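Uncharacterized protein (Bacillus subtilis, PDB 5IHY) is a helical HD-domain protein that probably acts as a metal-dependent phosphohydrolase on nucleotides. Local coordinates at the interface of chains A and B. Residues are numbered along the deposited sequence; one frame, centred on the assembly and turned at random. Chains: chain A/B, Uncharacterized protein.

The interface of chains A and B. Residues chain A 154-155, 203; chain B 34, 38, 138.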
# COMPACT_ATOMS: atom_id res chain seq x y z
N LEU A 154 -5.27 5.89 4.89
CA LEU A 154 -5.70 4.55 4.49
C LEU A 154 -7.21 4.59 4.25
O LEU A 154 -7.71 4.03 3.28
CB LEU A 154 -5.35 3.52 5.57
CG LEU A 154 -5.07 2.04 5.24
CD1 LEU A 154 -4.40 1.34 6.43
CD2 LEU A 154 -6.33 1.27 4.83
N TYR A 155 -7.91 5.28 5.16
CA TYR A 155 -9.35 5.54 5.10
C TYR A 155 -9.64 6.86 5.84
O TYR A 155 -8.75 7.44 6.48
CB TYR A 155 -10.16 4.38 5.70
CG TYR A 155 -9.71 3.95 7.09
CD1 TYR A 155 -10.16 4.62 8.23
CD2 TYR A 155 -8.82 2.89 7.26
CE1 TYR A 155 -9.73 4.24 9.51
CE2 TYR A 155 -8.39 2.50 8.54
CZ TYR A 155 -8.85 3.18 9.65
OH TYR A 155 -8.42 2.79 10.90
N ILE A 203 -10.98 -4.10 10.43
CA ILE A 203 -11.22 -2.73 10.91
C ILE A 203 -12.71 -2.50 11.04
O ILE A 203 -13.34 -1.92 10.14
CB ILE A 203 -10.59 -1.65 10.00
CG1 ILE A 203 -9.13 -1.98 9.69
CG2 ILE A 203 -10.72 -0.26 10.65
CD1 ILE A 203 -8.47 -1.09 8.64
N LEU B 34 -5.01 7.34 13.11
CA LEU B 34 -5.79 6.18 12.69
C LEU B 34 -5.17 4.86 13.15
O LEU B 34 -5.88 3.97 13.62
CB LEU B 34 -5.95 6.14 11.17
CG LEU B 34 -6.70 7.25 10.45
CD1 LEU B 34 -6.47 7.06 8.96
CD2 LEU B 34 -8.19 7.26 10.80
N ARG B 38 -6.68 2.44 16.26
CA ARG B 38 -6.91 1.05 15.90
C ARG B 38 -6.15 0.10 16.82
O ARG B 38 -6.69 -0.93 17.24
CB ARG B 38 -6.48 0.86 14.44
CG ARG B 38 -7.17 -0.26 13.69
CD ARG B 38 -7.00 -0.09 12.17
NE ARG B 38 -5.59 -0.04 11.76
CZ ARG B 38 -5.00 1.02 11.22
NH1 ARG B 38 -5.69 2.13 11.00
NH2 ARG B 38 -3.71 0.97 10.89
N VAL B 138 -4.57 -5.17 6.61
CA VAL B 138 -4.15 -3.85 7.10
C VAL B 138 -2.63 -3.67 6.99
O VAL B 138 -2.16 -2.58 6.65
CB VAL B 138 -4.68 -3.53 8.54
CG1 VAL B 138 -4.06 -4.45 9.58
CG2 VAL B 138 -4.43 -2.06 8.89
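A:Tyr155, on a loop with nearly extended backbone, faces B:Leu34 and B:Arg38, which lie one turn apart on helix 33-49 of the partner. The phenol reaches across to meet the guanidinium, whose NH1 donates a hydrogen bond to the hydroxyl OH of A:Tyr155 at 2.8 Å. The angle at the hydrogen is 151°, and the oxygen sits at the guanidinium's edge, almost in its plane. Ring and guanidinium are turned 70° apart. The arginine chain bends at chi3 (57°), which helps bring NH1 to the phenol. Its CD methylene packs 3.8 Å from CG1 of A:Ile203, just past the end of helix 179-202. B:Leu34 runs antiparallel to the tyrosine side chain: its CD2 methyl lies 3.6 Å from CE1 on the rim of the ring, and its CD1 methyl lies 3.4 Å from the backbone carbonyl O of A:Tyr155. A phenylalanine in place of A:Tyr155 would probably leave NH1 of B:Arg38 without its hydroxyl acceptor and the guanidinium freer to swing. Beyond the arginine, CG2 of B:Val138 approaches CD1 of A:Ile203 and CD1 of A:Leu154 more loosely, both at 4.2 Å. With its two-fold twin, this small, largely apolar patch, given direction by the arginine-to-tyrosine hydrogen bond, joins a loop and a C-terminal segment of one chain to helices 33-49 and 136-150 of the other, and probably helps to hold the two-chain assembly together, if this pairing is also the working form.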